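PDB 4GLK: AbiQ from Lactococcus lactis, which acts as the toxin of a type III toxin-antitoxin system, an anti-phage endoribonuclease that is held inactive by its cognate RNA antitoxin, AntiQ. Local coordinates for residues A[5-16]-A[93-103]. The protein carries 1 engineered substitution. Numbering follows the deposited sequence.
Sequences FFTVTDEYIAYL and IPVPDSELIPL
T9 and E99 meet where strand 5-8 gives way to helix 10-16. The T9 hydroxyl donates to E99 OE2, with OG1 to OE2 2.6 Å, on the anti side of the carboxylate, and accepts from Y12 N as the helix N-cap. Threonine suits the post because OG1, lying between its own N and carbonyl carbon (chi1 63°), serves both partners. The glutamate chain bends at chi2 to reach it, S98 OG grips the other oxygen, OE1, and E99 CG rests against Y12 CB. Within the first turn of the helix, the Y12 side chain, CG anti to N (chi1 -176°), extends across the 93-103 segment. P96 CD sits over one ring face, 3.7 Å from the centroid, a CH-pi contact, L16 backs the opposite face, and Y12 OH donates to P94 O at 2.7 Å. A tyrosine thus offers proline a flat surface and ends in a donor for the carbonyl of P94, a buried residue.

Along the strands, T7 and I101 form an antiparallel hydrogen-bonded pair, and a water joins T7 OG1 to P102 O. On the opposite face of the sheet from T7 and I101, V8 and V95 meet through methyl tips, branched residues filling the interior; the F6 ring takes L100 CD1 over one face, 3.9 Å from the centroid.

Strand 100-102 is an outermost strand of the chain's antiparallel sheet, beside strand 4-8, whose other neighbour is strand 33-40. The F6 ring meets F47 of strand 45-52 edge-to-face, and the Y12 ring meets Y165 of helix 155-166 in the same way.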
ATOM      1  N   PHE A   5      -7.166   0.433   7.824  1.00 24.17           N
ATOM      2  CA  PHE A   5      -7.435  -0.340   6.615  1.00 23.28           C
ATOM      3  C   PHE A   5      -8.463   0.353   5.758  1.00 24.76           C
ATOM      4  O   PHE A   5      -9.455   0.891   6.254  1.00 23.20           O
ATOM      5  CB  PHE A   5      -7.902  -1.769   6.940  1.00 24.73           C
ATOM      6  CG  PHE A   5      -6.863  -2.722   7.488  1.00 26.01           C
ATOM      7  CD1 PHE A   5      -5.742  -3.058   6.742  1.00 29.23           C
ATOM      8  CD2 PHE A   5      -7.052  -3.351   8.713  1.00 27.72           C
ATOM      9  CE1 PHE A   5      -4.820  -3.994   7.214  1.00 30.18           C
ATOM     10  CE2 PHE A   5      -6.108  -4.258   9.204  1.00 31.28           C
ATOM     11  CZ  PHE A   5      -5.001  -4.580   8.443  1.00 29.52           C
ATOM     12  N   PHE A   6      -8.237   0.319   4.458  1.00 20.14           N
ATOM     13  CA  PHE A   6      -9.156   0.940   3.519  1.00 19.13           C
ATOM     14  C   PHE A   6      -9.234   0.108   2.282  1.00 25.86           C
ATOM     15  O   PHE A   6      -8.353  -0.727   2.017  1.00 25.25           O
ATOM     16  CB  PHE A   6      -8.624   2.316   3.073  1.00 20.33           C
ATOM     17  CG  PHE A   6      -8.546   3.376   4.140  1.00 22.64           C
ATOM     18  CD1 PHE A   6      -9.646   4.175   4.433  1.00 26.24           C
ATOM     19  CD2 PHE A   6      -7.364   3.603   4.826  1.00 25.31           C
ATOM     20  CE1 PHE A   6      -9.577   5.144   5.437  1.00 27.75           C
ATOM     21  CE2 PHE A   6      -7.296   4.574   5.826  1.00 29.27           C
ATOM     22  CZ  PHE A   6      -8.398   5.353   6.110  1.00 27.20           C
ATOM     23  N   THR A   7     -10.267   0.402   1.484  1.00 22.22           N
ATOM     24  CA  THR A   7     -10.406  -0.066   0.130  1.00 22.10           C
ATOM     25  C   THR A   7     -10.526   1.221  -0.669  1.00 23.88           C
ATOM     26  O   THR A   7     -10.706   2.313  -0.106  1.00 20.45           O
ATOM     27  CB  THR A   7     -11.559  -1.079  -0.089  1.00 34.21           C
ATOM     28  OG1 THR A   7     -12.824  -0.467   0.139  1.00 36.06           O
ATOM     29  CG2 THR A   7     -11.391  -2.386   0.719  1.00 32.36           C
ATOM     30  N   VAL A   8     -10.357   1.107  -1.974  1.00 20.60           N
ATOM     31  CA  VAL A   8     -10.458   2.243  -2.874  1.00 20.85           C
ATOM     32  C   VAL A   8     -11.602   1.909  -3.831  1.00 27.29           C
ATOM     33  O   VAL A   8     -11.873   0.717  -4.061  1.00 26.59           O
ATOM     34  CB  VAL A   8      -9.104   2.531  -3.593  1.00 24.37           C
ATOM     35  CG1 VAL A   8      -9.188   3.797  -4.450  1.00 24.12           C
ATOM     36  CG2 VAL A   8      -7.965   2.668  -2.579  1.00 24.32           C
ATOM     37  N   THR A   9     -12.327   2.934  -4.341  1.00 25.02           N
ATOM     38  CA  THR A   9     -13.427   2.662  -5.275  1.00 24.53           C
ATOM     39  C   THR A   9     -12.867   1.992  -6.544  1.00 29.56           C
ATOM     40  O   THR A   9     -11.786   2.373  -7.019  1.00 28.31           O
ATOM     41  CB  THR A   9     -14.192   3.946  -5.662  1.00 31.00           C
ATOM     42  OG1 THR A   9     -13.316   4.831  -6.343  1.00 27.91           O
ATOM     43  CG2 THR A   9     -14.836   4.653  -4.477  1.00 27.47           C
ATOM     44  N   ASP A  10     -13.609   1.002  -7.084  1.00 27.34           N
ATOM     45  CA  ASP A  10     -13.282   0.279  -8.312  1.00 27.13           C
ATOM     46  C   ASP A  10     -13.141   1.271  -9.455  1.00 31.98           C
ATOM     47  O   ASP A  10     -12.258   1.109 -10.298  1.00 31.69           O
ATOM     48  CB  ASP A  10     -14.363  -0.785  -8.620  1.00 29.54           C
ATOM     49  CG  ASP A  10     -14.428  -1.978  -7.648  1.00 37.50           C
ATOM     50  OD1 ASP A  10     -13.370  -2.347  -7.075  1.00 38.07           O
ATOM     51  OD2 ASP A  10     -15.528  -2.572  -7.497  1.00 39.07           O
ATOM     52  N   GLU A  11     -13.955   2.359  -9.428  1.00 29.93           N
ATOM     53  CA  GLU A  11     -13.958   3.424 -10.435  1.00 29.92           C
ATOM     54  C   GLU A  11     -12.637   4.198 -10.452  1.00 31.17           C
ATOM     55  O   GLU A  11     -12.022   4.334 -11.514  1.00 30.85           O
ATOM     56  CB  GLU A  11     -15.173   4.353 -10.250  1.00 32.14           C
ATOM     57  CG  GLU A  11     -16.516   3.666 -10.505  1.00 49.33           C
ATOM     58  CD  GLU A  11     -17.231   3.004  -9.332  1.00 77.24           C
ATOM     59  OE1 GLU A  11     -18.484   3.028  -9.327  1.00 84.75           O
ATOM     60  OE2 GLU A  11     -16.555   2.447  -8.434  1.00 64.11           O
ATOM     61  N   TYR A  12     -12.175   4.670  -9.271  1.00 26.84           N
ATOM     62  CA  TYR A  12     -10.900   5.362  -9.143  1.00 24.85           C
ATOM     63  C   TYR A  12      -9.715   4.455  -9.532  1.00 28.54           C
ATOM     64  O   TYR A  12      -8.792   4.923 -10.197  1.00 29.35           O
ATOM     65  CB  TYR A  12     -10.688   5.868  -7.718  1.00 24.77           C
ATOM     66  CG  TYR A  12      -9.421   6.676  -7.612  1.00 24.92           C
ATOM     67  CD1 TYR A  12      -9.261   7.865  -8.315  1.00 26.86           C
ATOM     68  CD2 TYR A  12      -8.338   6.205  -6.867  1.00 25.16           C
ATOM     69  CE1 TYR A  12      -8.087   8.607  -8.233  1.00 27.39           C
ATOM     70  CE2 TYR A  12      -7.154   6.934  -6.783  1.00 25.45           C
ATOM     71  CZ  TYR A  12      -7.034   8.134  -7.467  1.00 30.57           C
ATOM     72  OH  TYR A  12      -5.881   8.861  -7.398  1.00 27.30           O
ATOM     73  N   ILE A  13      -9.722   3.179  -9.095  1.00 24.53           N
ATOM     74  CA  ILE A  13      -8.651   2.226  -9.444  1.00 23.75           C
ATOM     75  C   ILE A  13      -8.603   2.002 -10.958  1.00 28.12           C
ATOM     76  O   ILE A  13      -7.520   2.084 -11.546  1.00 28.66           O
ATOM     77  CB  ILE A  13      -8.794   0.903  -8.638  1.00 25.78           C
ATOM     78  CG1 ILE A  13      -8.567   1.157  -7.126  1.00 24.78           C
ATOM     79  CG2 ILE A  13      -7.880  -0.221  -9.175  1.00 25.42           C
ATOM     80  CD1 ILE A  13      -7.116   1.582  -6.676  1.00 24.90           C
ATOM     81  N   ALA A  14      -9.781   1.773 -11.588  1.00 23.95           N
ATOM     82  CA  ALA A  14      -9.886   1.562 -13.038  1.00 24.90           C
ATOM     83  C   ALA A  14      -9.354   2.783 -13.772  1.00 31.37           C
ATOM     84  O   ALA A  14      -8.710   2.624 -14.799  1.00 31.72           O
ATOM     85  CB  ALA A  14     -11.327   1.277 -13.451  1.00 25.55           C
ATOM     86  N   TYR A  15      -9.566   3.987 -13.203  1.00 28.74           N
ATOM     87  CA  TYR A  15      -9.085   5.245 -13.754  1.00 29.68           C
ATOM     88  C   TYR A  15      -7.554   5.361 -13.665  1.00 35.87           C
ATOM     89  O   TYR A  15      -6.935   5.787 -14.642  1.00 35.98           O
ATOM     90  CB  TYR A  15      -9.793   6.427 -13.099  1.00 30.80           C
ATOM     91  CG  TYR A  15      -9.161   7.775 -13.378  1.00 33.41           C
ATOM     92  CD1 TYR A  15      -9.493   8.499 -14.525  1.00 35.45           C
ATOM     93  CD2 TYR A  15      -8.304   8.368 -12.456  1.00 34.35           C
ATOM     94  CE1 TYR A  15      -8.975   9.776 -14.747  1.00 34.98           C
ATOM     95  CE2 TYR A  15      -7.785   9.641 -12.664  1.00 35.65           C
ATOM     96  CZ  TYR A  15      -8.113  10.338 -13.816  1.00 41.05           C
ATOM     97  OH  TYR A  15      -7.566  11.579 -14.009  1.00 38.51           O
ATOM     98  N   LEU A  16      -6.946   5.010 -12.502  1.00 31.19           N
ATOM     99  CA  LEU A  16      -5.489   5.063 -12.363  1.00 30.58           C
ATOM    100  C   LEU A  16      -4.824   4.042 -13.278  1.00 33.42           C
ATOM    101  O   LEU A  16      -3.786   4.353 -13.846  1.00 32.31           O
ATOM    102  CB  LEU A  16      -4.999   4.853 -10.923  1.00 30.30           C
ATOM    103  CG  LEU A  16      -5.285   5.925  -9.883  1.00 35.51           C
ATOM    104  CD1 LEU A  16      -4.511   5.630  -8.618  1.00 35.67           C
ATOM    105  CD2 LEU A  16      -4.930   7.337 -10.383  1.00 39.06           C
ATOM    106  N   ILE A  93      -0.277   4.390  -3.797  1.00 20.61           N
ATOM    107  CA  ILE A  93      -0.975   5.324  -4.664  1.00 19.61           C
ATOM    108  C   ILE A  93      -1.542   6.509  -3.918  1.00 25.06           C
ATOM    109  O   ILE A  93      -1.986   6.368  -2.767  1.00 23.58           O
ATOM    110  CB  ILE A  93      -2.133   4.580  -5.448  1.00 22.05           C
ATOM    111  CG1 ILE A  93      -3.094   3.830  -4.481  1.00 22.48           C
ATOM    112  CG2 ILE A  93      -1.592   3.660  -6.584  1.00 20.56           C
ATOM    113  CD1 ILE A  93      -4.452   3.375  -5.088  1.00 25.52           C
ATOM    114  N   PRO A  94      -1.658   7.673  -4.605  1.00 23.57           N
ATOM    115  CA  PRO A  94      -2.364   8.802  -3.992  1.00 23.00           C
ATOM    116  C   PRO A  94      -3.873   8.576  -4.180  1.00 26.70           C
ATOM    117  O   PRO A  94      -4.323   8.190  -5.272  1.00 26.78           O
ATOM    118  CB  PRO A  94      -1.848  10.003  -4.792  1.00 24.40           C
ATOM    119  CG  PRO A  94      -1.561   9.454  -6.143  1.00 28.16           C
ATOM    120  CD  PRO A  94      -1.219   7.997  -5.982  1.00 24.22           C
ATOM    121  N   VAL A  95      -4.651   8.757  -3.110  1.00 22.38           N
ATOM    122  CA  VAL A  95      -6.099   8.545  -3.187  1.00 21.74           C
ATOM    123  C   VAL A  95      -6.826   9.796  -2.692  1.00 26.29           C
ATOM    124  O   VAL A  95      -6.629  10.199  -1.538  1.00 23.83           O
ATOM    125  CB  VAL A  95      -6.588   7.266  -2.417  1.00 23.83           C
ATOM    126  CG1 VAL A  95      -8.108   7.073  -2.573  1.00 22.87           C
ATOM    127  CG2 VAL A  95      -5.845   6.018  -2.871  1.00 23.10           C
ATOM    128  N   PRO A  96      -7.696  10.403  -3.531  1.00 26.26           N
ATOM    129  CA  PRO A  96      -8.479  11.568  -3.053  1.00 26.32           C
ATOM    130  C   PRO A  96      -9.426  11.104  -1.951  1.00 31.04           C
ATOM    131  O   PRO A  96      -9.824   9.940  -1.935  1.00 28.59           O
ATOM    132  CB  PRO A  96      -9.273  11.997  -4.294  1.00 27.50           C
ATOM    133  CG  PRO A  96      -8.628  11.302  -5.452  1.00 31.59           C
ATOM    134  CD  PRO A  96      -8.074  10.027  -4.906  1.00 26.87           C
ATOM    135  N   ASP A  97      -9.751  11.993  -1.012  1.00 30.56           N
ATOM    136  CA  ASP A  97     -10.644  11.709   0.113  1.00 31.14           C
ATOM    137  C   ASP A  97     -11.950  10.976  -0.281  1.00 32.05           C
ATOM    138  O   ASP A  97     -12.393  10.090   0.443  1.00 31.58           O
ATOM    139  CB  ASP A  97     -10.973  13.016   0.862  1.00 34.36           C
ATOM    140  CG  ASP A  97      -9.794  13.715   1.524  1.00 59.39           C
ATOM    141  OD1 ASP A  97      -9.038  13.040   2.271  1.00 62.84           O
ATOM    142  OD2 ASP A  97      -9.653  14.948   1.335  1.00 70.14           O
ATOM    143  N   SER A  98     -12.552  11.359  -1.416  1.00 26.94           N
ATOM    144  CA  SER A  98     -13.822  10.813  -1.914  1.00 27.00           C
ATOM    145  C   SER A  98     -13.797   9.345  -2.315  1.00 31.17           C
ATOM    146  O   SER A  98     -14.848   8.691  -2.299  1.00 32.64           O
ATOM    147  CB  SER A  98     -14.318  11.637  -3.096  1.00 29.06           C
ATOM    148  OG  SER A  98     -13.416  11.531  -4.186  1.00 37.68           O
ATOM    149  N   GLU A  99     -12.619   8.834  -2.707  1.00 26.88           N
ATOM    150  CA  GLU A  99     -12.468   7.462  -3.209  1.00 25.45           C
ATOM    151  C   GLU A  99     -11.988   6.470  -2.168  1.00 26.02           C
ATOM    152  O   GLU A  99     -11.886   5.280  -2.444  1.00 23.95           O
ATOM    153  CB  GLU A  99     -11.582   7.476  -4.483  1.00 26.86           C
ATOM    154  CG  GLU A  99     -12.068   8.455  -5.552  1.00 35.15           C
ATOM    155  CD  GLU A  99     -13.546   8.389  -5.910  1.00 61.92           C
ATOM    156  OE1 GLU A  99     -14.259   9.387  -5.656  1.00 56.01           O
ATOM    157  OE2 GLU A  99     -13.993   7.345  -6.441  1.00 54.00           O
ATOM    158  N   LEU A 100     -11.721   6.960  -0.953  1.00 25.17           N
ATOM    159  CA  LEU A 100     -11.249   6.152   0.165  1.00 25.73           C
ATOM    160  C   LEU A 100     -12.423   5.509   0.914  1.00 27.59           C
ATOM    161  O   LEU A 100     -13.337   6.211   1.324  1.00 27.28           O
ATOM    162  CB  LEU A 100     -10.481   7.051   1.124  1.00 26.38           C
ATOM    163  CG  LEU A 100      -8.978   6.941   1.203  1.00 32.48           C
ATOM    164  CD1 LEU A 100      -8.558   7.285   2.604  1.00 34.00           C
ATOM    165  CD2 LEU A 100      -8.435   5.535   0.785  1.00 32.90           C
ATOM    166  N   ILE A 101     -12.398   4.178   1.105  1.00 22.65           N
ATOM    167  CA  ILE A 101     -13.496   3.494   1.769  1.00 22.78           C
ATOM    168  C   ILE A 101     -12.995   2.760   2.987  1.00 27.22           C
ATOM    169  O   ILE A 101     -12.291   1.765   2.833  1.00 27.36           O
ATOM    170  CB  ILE A 101     -14.263   2.562   0.782  1.00 26.22           C
ATOM    171  CG1 ILE A 101     -14.664   3.322  -0.510  1.00 27.79           C
ATOM    172  CG2 ILE A 101     -15.485   1.927   1.464  1.00 23.44           C
ATOM    173  CD1 ILE A 101     -15.005   2.428  -1.689  1.00 42.84           C
ATOM    174  N   PRO A 102     -13.355   3.198   4.211  1.00 24.73           N
ATOM    175  CA  PRO A 102     -12.888   2.475   5.410  1.00 24.86           C
ATOM    176  C   PRO A 102     -13.274   0.993   5.378  1.00 30.61           C
ATOM    177  O   PRO A 102     -14.354   0.651   4.898  1.00 31.08           O
ATOM    178  CB  PRO A 102     -13.579   3.214   6.558  1.00 26.19           C
ATOM    179  CG  PRO A 102     -13.843   4.566   6.025  1.00 30.98           C
ATOM    180  CD  PRO A 102     -14.184   4.367   4.583  1.00 26.73           C
ATOM    181  N   LEU A 103     -12.376   0.113   5.816  1.00 27.68           N
ATOM    182  CA  LEU A 103     -12.686  -1.307   5.764  1.00 28.48           C
ATOM    183  C   LEU A 103     -13.150  -1.879   7.099  1.00 32.73           C
ATOM    184  O   LEU A 103     -12.359  -1.991   8.035  1.00 32.85           O
ATOM    185  CB  LEU A 103     -11.544  -2.121   5.142  1.00 28.69           C
ATOM    186  CG  LEU A 103     -11.710  -3.629   5.135  1.00 33.73           C
ATOM    187  CD1 LEU A 103     -12.514  -4.095   3.928  1.00 35.04           C
ATOM    188  CD2 LEU A 103     -10.374  -4.297   5.160  1.00 35.57           C
TER
HETATM  189  O   HOH W   1     -14.108  -1.225   2.326  1.00 43.46           O